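Local coordinates for AP205 bacteriophage COAT protein (Acinetobacter phage ap205, PDB 5FS4) that forms the capsid shell of a small single-stranded RNA bacteriophage, with dimers of the coat protein as the probable building block, at residues 23-28 and 55-60; 50-55 and 80-85; 107-112 and 122-127. The protein carries 2 engineered substitutions. All blocks are in the same frame, centred on the assembly; numbering follows the deposited sequence.

Contact 1. Residues 23-28 and 55-60; sequences PTRLST and SVYKRP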
loop_
_atom_site.group_PDB
_atom_site.type_symbol
_atom_site.label_atom_id
_atom_site.label_comp_id
_atom_site.label_asym_id
_atom_site.label_seq_id
_atom_site.Cartn_x
_atom_site.Cartn_y
_atom_site.Cartn_z
ATOM N N PRO B 23 3.987 -4.880 20.860
ATOM C CA PRO B 23 4.731 -5.583 21.939
ATOM C C PRO B 23 4.163 -6.880 22.404
ATOM O O PRO B 23 4.871 -7.638 23.072
ATOM C CB PRO B 23 4.695 -4.609 23.115
ATOM C CG PRO B 23 3.919 -3.416 22.697
ATOM C CD PRO B 23 3.483 -3.560 21.285
ATOM N N THR B 24 2.931 -7.138 22.032
ATOM C CA THR B 24 2.299 -8.391 22.303
ATOM C C THR B 24 2.478 -9.371 21.167
ATOM O O THR B 24 2.004 -10.483 21.310
ATOM C CB THR B 24 0.771 -8.196 22.586
ATOM O OG1 THR B 24 -0.013 -8.047 21.363
ATOM C CG2 THR B 24 0.535 -6.981 23.472
ATOM N N ARG B 25 3.059 -8.958 20.013
ATOM C CA ARG B 25 3.242 -9.872 18.874
ATOM C C ARG B 25 4.344 -9.257 18.025
ATOM O O ARG B 25 4.108 -8.486 17.029
ATOM C CB ARG B 25 1.954 -10.138 18.052
ATOM C CG ARG B 25 2.146 -11.120 16.909
ATOM C CD ARG B 25 0.817 -11.489 16.248
ATOM N NE ARG B 25 0.938 -12.534 15.236
ATOM C CZ ARG B 25 0.804 -13.841 15.476
ATOM N NH1 ARG B 25 0.605 -14.293 16.731
ATOM N NH2 ARG B 25 0.917 -14.720 14.479
ATOM N N LEU B 26 5.557 -9.547 18.491
ATOM C CA LEU B 26 6.735 -8.797 18.037
ATOM C C LEU B 26 7.001 -8.963 16.567
ATOM O O LEU B 26 7.621 -8.082 15.970
ATOM C CB LEU B 26 7.928 -9.166 18.872
ATOM C CG LEU B 26 7.800 -8.612 20.309
ATOM C CD1 LEU B 26 8.684 -9.415 21.250
ATOM C CD2 LEU B 26 8.081 -7.095 20.368
ATOM N N SER B 27 6.492 -10.042 15.958
ATOM C CA SER B 27 6.611 -10.252 14.502
ATOM C C SER B 27 5.717 -9.327 13.639
ATOM O O SER B 27 5.893 -9.271 12.439
ATOM C CB SER B 27 6.302 -11.713 14.127
ATOM O OG SER B 27 5.000 -12.121 14.467
ATOM N N THR B 28 4.742 -8.648 14.243
ATOM C CA THR B 28 3.993 -7.574 13.553
ATOM C C THR B 28 4.808 -6.265 13.521
ATOM O O THR B 28 5.149 -5.691 14.583
ATOM C CB THR B 28 2.630 -7.336 14.200
ATOM O OG1 THR B 28 1.956 -8.577 14.200
ATOM C CG2 THR B 28 1.776 -6.396 13.342
ATOM N N SER B 55 4.589 -2.972 5.901
ATOM C CA SER B 55 3.755 -3.599 6.942
ATOM C C SER B 55 4.004 -5.103 6.820
ATOM O O SER B 55 4.059 -5.611 5.716
ATOM C CB SER B 55 2.269 -3.318 6.741
ATOM O OG SER B 55 1.962 -1.921 6.810
ATOM N N VAL B 56 4.193 -5.787 7.965
ATOM C CA VAL B 56 4.461 -7.203 8.013
ATOM C C VAL B 56 3.623 -7.858 9.097
ATOM O O VAL B 56 3.509 -7.349 10.185
ATOM C CB VAL B 56 5.953 -7.546 8.253
ATOM C CG1 VAL B 56 6.183 -9.029 8.444
ATOM C CG2 VAL B 56 6.823 -7.023 7.131
ATOM N N TYR B 57 2.951 -8.931 8.687
ATOM C CA TYR B 57 2.230 -9.807 9.645
ATOM C C TYR B 57 2.529 -11.249 9.321
ATOM O O TYR B 57 2.536 -11.654 8.129
ATOM C CB TYR B 57 0.693 -9.509 9.622
ATOM C CG TYR B 57 -0.097 -9.992 10.860
ATOM C CD1 TYR B 57 -0.440 -11.329 11.028
ATOM C CD2 TYR B 57 -0.462 -9.089 11.884
ATOM C CE1 TYR B 57 -1.118 -11.748 12.165
ATOM C CE2 TYR B 57 -1.110 -9.495 13.013
ATOM C CZ TYR B 57 -1.456 -10.813 13.152
ATOM O OH TYR B 57 -2.111 -11.229 14.276
ATOM N N LYS B 58 2.736 -12.027 10.382
ATOM C CA LYS B 58 2.896 -13.456 10.313
ATOM C C LYS B 58 1.587 -14.113 10.625
ATOM O O LYS B 58 1.177 -14.242 11.786
ATOM C CB LYS B 58 4.016 -13.922 11.246
ATOM C CG LYS B 58 5.363 -13.264 10.907
ATOM C CD LYS B 58 5.747 -13.447 9.409
ATOM C CE LYS B 58 7.062 -14.174 9.242
ATOM N NZ LYS B 58 8.155 -13.199 9.603
ATOM N N ARG B 59 0.953 -14.584 9.558
ATOM C CA ARG B 59 -0.407 -15.052 9.612
ATOM C C ARG B 59 -0.501 -16.560 9.452
ATOM O O ARG B 59 -0.086 -17.089 8.433
ATOM C CB ARG B 59 -1.174 -14.371 8.472
ATOM C CG ARG B 59 -2.692 -14.635 8.394
ATOM C CD ARG B 59 -3.510 -13.957 9.469
ATOM N NE ARG B 59 -3.355 -12.527 9.445
ATOM C CZ ARG B 59 -3.782 -11.707 10.389
ATOM N NH1 ARG B 59 -4.434 -12.172 11.426
ATOM N NH2 ARG B 59 -3.533 -10.411 10.279
ATOM N N PRO B 60 -1.091 -17.265 10.451
ATOM C CA PRO B 60 -1.318 -18.702 10.352
ATOM C C PRO B 60 -2.013 -19.070 9.039
ATOM O O PRO B 60 -2.994 -18.442 8.649
ATOM C CB PRO B 60 -2.231 -19.008 11.576
ATOM C CG PRO B 60 -2.015 -17.886 12.507
ATOM C CD PRO B 60 -1.793 -16.695 11.625
HETATM O O HOH W 1 2.649 -11.074 13.241
#

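Contact 2. Residues 50-55 and 80-85; sequences SGQYVS and SIRTVI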
loop_
_atom_site.group_PDB
_atom_site.type_symbol
_atom_site.label_atom_id
_atom_site.label_comp_id
_atom_site.label_asym_id
_atom_site.label_seq_id
_atom_site.Cartn_x
_atom_site.Cartn_y
_atom_site.Cartn_z
ATOM N N SER B 50 11.697 10.366 -1.029
ATOM C CA SER B 50 11.191 9.031 -1.253
ATOM C C SER B 50 10.988 8.406 0.118
ATOM O O SER B 50 11.963 8.327 0.965
ATOM C CB SER B 50 12.224 8.227 -2.050
ATOM O OG SER B 50 11.750 6.940 -2.355
ATOM N N GLY B 51 9.736 8.056 0.400
ATOM C CA GLY B 51 9.381 7.371 1.634
ATOM C C GLY B 51 8.897 5.973 1.400
ATOM O O GLY B 51 8.015 5.740 0.586
ATOM N N GLN B 52 9.430 5.034 2.171
ATOM C CA GLN B 52 9.125 3.599 1.972
ATOM C C GLN B 52 8.469 3.161 3.232
ATOM O O GLN B 52 9.088 3.286 4.287
ATOM C CB GLN B 52 10.384 2.778 1.797
ATOM C CG GLN B 52 10.109 1.326 1.480
ATOM C CD GLN B 52 11.338 0.469 1.560
ATOM O OE1 GLN B 52 11.916 0.118 0.549
ATOM N NE2 GLN B 52 11.762 0.153 2.796
ATOM N N TYR B 53 7.267 2.614 3.113
ATOM C CA TYR B 53 6.422 2.218 4.262
ATOM C C TYR B 53 6.120 0.740 4.118
ATOM O O TYR B 53 5.564 0.341 3.118
ATOM C CB TYR B 53 5.117 3.020 4.256
ATOM C CG TYR B 53 5.316 4.489 4.255
ATOM C CD1 TYR B 53 5.466 5.172 5.473
ATOM C CD2 TYR B 53 5.438 5.220 3.070
ATOM C CE1 TYR B 53 5.699 6.551 5.493
ATOM C CE2 TYR B 53 5.736 6.596 3.089
ATOM C CZ TYR B 53 5.862 7.263 4.308
ATOM O OH TYR B 53 6.064 8.630 4.260
ATOM N N VAL B 54 6.471 -0.079 5.101
ATOM C CA VAL B 54 6.363 -1.554 4.995
ATOM C C VAL B 54 5.616 -2.168 6.205
ATOM O O VAL B 54 5.901 -1.880 7.366
ATOM C CB VAL B 54 7.763 -2.259 4.838
ATOM C CG1 VAL B 54 7.560 -3.727 4.652
ATOM C CG2 VAL B 54 8.556 -1.703 3.681
ATOM N N SER B 55 4.589 -2.972 5.901
ATOM C CA SER B 55 3.755 -3.599 6.942
ATOM C C SER B 55 4.004 -5.103 6.820
ATOM O O SER B 55 4.059 -5.611 5.716
ATOM C CB SER B 55 2.269 -3.318 6.741
ATOM O OG SER B 55 1.962 -1.921 6.810
ATOM N N SER B 80 2.787 -9.199 3.519
ATOM C CA SER B 80 3.597 -7.956 3.424
ATOM C C SER B 80 2.951 -6.956 2.515
ATOM O O SER B 80 2.430 -7.340 1.470
ATOM C CB SER B 80 5.027 -8.193 2.946
ATOM O OG SER B 80 5.814 -8.729 4.021
ATOM N N ILE B 81 2.978 -5.697 2.952
ATOM C CA ILE B 81 2.537 -4.566 2.141
ATOM C C ILE B 81 3.580 -3.482 2.174
ATOM O O ILE B 81 3.941 -3.009 3.271
ATOM C CB ILE B 81 1.140 -4.018 2.564
ATOM C CG1 ILE B 81 0.101 -5.165 2.612
ATOM C CG2 ILE B 81 0.777 -2.872 1.618
ATOM C CD1 ILE B 81 -1.305 -4.731 2.966
ATOM N N ARG B 82 4.035 -3.064 0.985
ATOM C CA ARG B 82 5.043 -2.022 0.867
ATOM C C ARG B 82 4.488 -0.872 0.022
ATOM O O ARG B 82 4.032 -1.095 -1.066
ATOM C CB ARG B 82 6.344 -2.570 0.217
ATOM C CG ARG B 82 7.364 -1.465 0.061
ATOM C CD ARG B 82 8.634 -1.927 -0.557
ATOM N NE ARG B 82 8.409 -2.346 -1.930
ATOM C CZ ARG B 82 9.033 -3.377 -2.518
ATOM N NH1 ARG B 82 9.871 -4.186 -1.859
ATOM N NH2 ARG B 82 8.774 -3.636 -3.775
ATOM N N THR B 83 4.616 0.355 0.492
ATOM C CA THR B 83 4.273 1.510 -0.377
ATOM C C THR B 83 5.468 2.405 -0.423
ATOM O O THR B 83 6.188 2.617 0.618
ATOM C CB THR B 83 3.053 2.335 0.136
ATOM O OG1 THR B 83 1.887 1.527 0.165
ATOM C CG2 THR B 83 2.765 3.673 -0.708
ATOM N N VAL B 84 5.754 2.928 -1.612
ATOM C CA VAL B 84 6.866 3.855 -1.745
ATOM C C VAL B 84 6.306 5.086 -2.428
ATOM O O VAL B 84 5.723 4.952 -3.534
ATOM C CB VAL B 84 8.057 3.363 -2.619
ATOM C CG1 VAL B 84 9.133 4.466 -2.646
ATOM C CG2 VAL B 84 8.626 2.095 -2.040
ATOM N N ILE B 85 6.385 6.222 -1.724
ATOM C CA ILE B 85 5.906 7.485 -2.240
ATOM C C ILE B 85 7.080 8.377 -2.597
ATOM O O ILE B 85 7.940 8.657 -1.724
ATOM C CB ILE B 85 5.083 8.183 -1.191
ATOM C CG1 ILE B 85 3.868 7.305 -0.817
ATOM C CG2 ILE B 85 4.680 9.564 -1.658
ATOM C CD1 ILE B 85 2.969 7.899 0.239
#

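Contact 3. Residues 107-112 and 122-127; sequences DTLFAS and PTAAIV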
loop_
_atom_site.group_PDB
_atom_site.type_symbol
_atom_site.label_atom_id
_atom_site.label_comp_id
_atom_site.label_asym_id
_atom_site.label_seq_id
_atom_site.Cartn_x
_atom_site.Cartn_y
_atom_site.Cartn_z
ATOM N N ASP B 107 -8.159 0.236 -3.754
ATOM C CA ASP B 107 -9.389 -0.287 -3.121
ATOM C C ASP B 107 -10.307 -0.900 -4.167
ATOM O O ASP B 107 -10.812 -1.975 -3.975
ATOM C CB ASP B 107 -10.185 0.807 -2.351
ATOM C CG ASP B 107 -9.499 1.282 -1.100
ATOM O OD1 ASP B 107 -8.566 0.581 -0.618
ATOM O OD2 ASP B 107 -9.869 2.402 -0.622
ATOM N N THR B 108 -10.501 -0.204 -5.270
ATOM C CA THR B 108 -11.416 -0.718 -6.349
ATOM C C THR B 108 -11.053 -2.117 -6.808
ATOM O O THR B 108 -11.933 -2.951 -6.975
ATOM C CB THR B 108 -11.511 0.306 -7.513
ATOM O OG1 THR B 108 -12.133 1.531 -7.067
ATOM C CG2 THR B 108 -12.284 -0.237 -8.664
ATOM N N LEU B 109 -9.756 -2.387 -6.987
ATOM C CA LEU B 109 -9.272 -3.654 -7.488
ATOM C C LEU B 109 -9.075 -4.679 -6.377
ATOM O O LEU B 109 -9.492 -5.822 -6.517
ATOM C CB LEU B 109 -7.987 -3.499 -8.234
ATOM C CG LEU B 109 -7.960 -2.630 -9.473
ATOM C CD1 LEU B 109 -6.568 -2.634 -10.095
ATOM C CD2 LEU B 109 -8.974 -3.067 -10.510
ATOM N N PHE B 110 -8.448 -4.257 -5.304
ATOM C CA PHE B 110 -8.103 -5.162 -4.210
ATOM C C PHE B 110 -9.122 -5.232 -3.048
ATOM O O PHE B 110 -9.405 -6.341 -2.548
ATOM C CB PHE B 110 -6.712 -4.780 -3.655
ATOM C CG PHE B 110 -6.279 -5.640 -2.517
ATOM C CD1 PHE B 110 -5.660 -6.847 -2.755
ATOM C CD2 PHE B 110 -6.514 -5.251 -1.156
ATOM C CE1 PHE B 110 -5.260 -7.675 -1.688
ATOM C CE2 PHE B 110 -6.117 -6.067 -0.116
ATOM C CZ PHE B 110 -5.494 -7.266 -0.364
ATOM N N ALA B 111 -9.591 -4.086 -2.567
ATOM C CA ALA B 111 -10.447 -4.032 -1.359
ATOM C C ALA B 111 -11.849 -4.606 -1.637
ATOM O O ALA B 111 -12.352 -5.465 -0.912
ATOM C CB ALA B 111 -10.603 -2.614 -0.855
ATOM N N SER B 112 -12.439 -4.139 -2.721
ATOM C CA SER B 112 -13.682 -4.679 -3.195
ATOM C C SER B 112 -13.664 -5.407 -4.529
ATOM O O SER B 112 -14.718 -5.817 -4.986
ATOM C CB SER B 112 -14.736 -3.558 -3.165
ATOM O OG SER B 112 -14.266 -2.399 -3.789
ATOM N N PRO B 122 -11.102 -5.675 -15.999
ATOM C CA PRO B 122 -10.766 -4.620 -16.982
ATOM C C PRO B 122 -11.819 -3.497 -17.097
ATOM O O PRO B 122 -11.543 -2.441 -17.704
ATOM C CB PRO B 122 -10.619 -5.415 -18.288
ATOM C CG PRO B 122 -11.693 -6.441 -18.128
ATOM C CD PRO B 122 -11.694 -6.846 -16.663
ATOM N N THR B 123 -12.996 -3.706 -16.517
ATOM C CA THR B 123 -14.027 -2.674 -16.489
ATOM C C THR B 123 -14.011 -1.844 -15.196
ATOM O O THR B 123 -14.884 -1.034 -15.032
ATOM C CB THR B 123 -15.433 -3.296 -16.643
ATOM O OG1 THR B 123 -15.821 -3.959 -15.427
ATOM C CG2 THR B 123 -15.461 -4.276 -17.864
ATOM N N ALA B 124 -13.074 -2.106 -14.266
ATOM C CA ALA B 124 -12.957 -1.364 -13.028
ATOM C C ALA B 124 -12.896 0.159 -13.279
ATOM O O ALA B 124 -12.238 0.627 -14.221
ATOM C CB ALA B 124 -11.741 -1.852 -12.247
ATOM N N ALA B 125 -13.602 0.905 -12.429
ATOM C CA ALA B 125 -13.738 2.351 -12.544
ATOM C C ALA B 125 -12.500 3.007 -11.860
ATOM O O ALA B 125 -12.526 3.356 -10.686
ATOM C CB ALA B 125 -15.029 2.798 -11.841
ATOM N N ILE B 126 -11.445 3.165 -12.624
ATOM C CA ILE B 126 -10.214 3.830 -12.182
ATOM C C ILE B 126 -10.241 5.324 -12.575
ATOM O O ILE B 126 -10.718 5.688 -13.670
ATOM C CB ILE B 126 -8.993 3.142 -12.840
ATOM C CG1 ILE B 126 -8.906 1.652 -12.464
ATOM C CG2 ILE B 126 -7.662 3.859 -12.528
ATOM C CD1 ILE B 126 -8.902 1.337 -10.959
ATOM N N VAL B 127 -9.755 6.179 -11.658
ATOM C CA VAL B 127 -9.859 7.598 -11.815
ATOM C C VAL B 127 -8.564 8.332 -11.528
ATOM O O VAL B 127 -7.742 7.843 -10.762
ATOM C CB VAL B 127 -10.964 8.173 -10.901
ATOM C CG1 VAL B 127 -12.308 7.528 -11.240
ATOM C CG2 VAL B 127 -10.635 8.021 -9.417
HETATM O O HOH W 2 -11.056 3.692 -8.412
#

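Contact 1. Residues 23-28 and 55-60
A type I beta turn from R25 to T28, closed by T28 N to R25 O at 2.9 Å, links the neighbouring strands 17-22 and 28-38 of the antiparallel coat-protein sheet and meets the end of strand 47-60, next in order after 28-38. R25 has CG anti to the backbone N (chi1 -178°) and stays extended as far as NE, so it reaches across Y57; the two side chains cross at about a right angle, and the guanidinium and ring planes are 20° apart. Its NH2 gives a hydrogen bond of 2.7 Å to K58 O, lying in the guanidinium plane and nearly along the C=O axis. R25 NE is turned instead to a water, 3.0 Å from that oxygen, which accepts from R25 NE and K58 N, donates to T28 OG1 and also bonds to S27 OG. The same water sits over the centre of one face of the Y57 ring, while R59 NH2 lies 3.2 Å above the opposite face. T28 OG1 approaches the ring obliquely, 3.4 Å from Y57 CD2. Carbon packing lies beside the water, with S27 CB 3.7 Å from K58 CG. Farther back along strand 47-60, T28 CA makes a CA-H...O contact of 3.4 Å with V56 O. Y57 OH is hydrogen-bonded to D130 of the second subunit, and R59 NH2 forms a salt bridge with E98 of that subunit. The turn is thus joined to the strand mainly through polar groups, and the two arginines are probably offset by these acids, leaving Y57 in surroundings of mixed charge.

Contact 2. Residues 50-55 and 80-85
The Y53 ring has T83 O at its edge, near the ring plane, and takes I85 CD1 obliquely, 4.2 Å from Y53 CE2. With CG anti to its carbonyl carbon (chi1 -56°), the ring is carried along the strand toward G51, on the face of the sheet it shares with S55, I81, T83 and I85. The two segments are neighbouring strands of the antiparallel coat-protein sheet, their axes 4.6 Å apart and 170° between directions. G51 with I85, Y53 with T83 and S55 with I81 are hydrogen-bonded pairs, each closed by two N-H...O bonds; Y53 N to T83 O, at 2.7 Å, runs nearly along the C=O axis. Q52 with V84 and V54 with R82 are the non-hydrogen-bonded pairs, with CA-H...O contacts alongside. The Y53 face is largely buried: W99 and L95 of helix 92-111 touch T83 and I85, and H102 of the second subunit is hydrogen-bonded to the hydroxyls of both S55 and T83. Residues 80-85 of strand 76-88 also pair with a strand of that subunit, so the sheet continues across the dimer. On the other, more open face V54 and R82 lie side by side, and the Q52 and R82 side chains cross obliquely, amide and guanidinium planes 24° apart. Q52 CG meets V84 CG2 at 3.9 Å. At the S50 end of the ladder, S50 OG rests 3.6 Å from V84 CG1.

Contact 3. Residues 107-112 and 122-127
Apolar packing joins the C-terminal part of helix 92-111, which follows the antiparallel sheet in the coat-protein fold, to the irregular C-terminal chain that returns past it to the short strand 127-128. No direct hydrogen bond links the segments. A124 CB points at the helix and meets two side chains: L109 CD2 at 3.5 Å, tighter than usual for two carbons, and T108 CG2 at 4.0 Å. L109 has CG anti to its carbonyl carbon, and chi2 (-179°) sets CD1 anti to CA, leaving CD2 as the branch against A124. I126 CD1 comes up beside the same leucine, 4.3 Å from L109 CG, and I126 also packs on W20 of the second subunit. Backbone bonds shape each partner. Residues 107-111 form a wider pi-type turn, with S112 N bonded to D107 O at 3.0 Å, while A125 is the centre of an inverse gamma turn, whose I126 N to A124 O bond is weak. The polar link is indirect. T108 OG1, which also bonds to R104 O one turn back, stands too far from A125 O for a direct bond, and one water fills the gap, 2.8 Å from T108 OG1 and donating to A125 O at 2.7 Å.

In the fold
Contacts 1 and 2 follow one another along strand 47-60 and share S55, and next to it V56 CG2 touches S80 OG; their centres are about 17 Å apart. Contact 2, with half its touching residues buried, is the most central and is regular sheet, held by paired backbone bonds. Contacts 1 and 3 are peripheral and partly buried, on opposite sides of the chain's centre, about 28 Å between centres. Contact 1 joins a turn to the strand through an arginine and a water; contact 3 uses helix 92-111 and the tail, with small apolar contacts and a water bridge. All reach the second subunit: contact 1 through the polar ends of Y57 and R59, contact 2 by continuing its sheet, contact 3 through V127 in another antiparallel ladder.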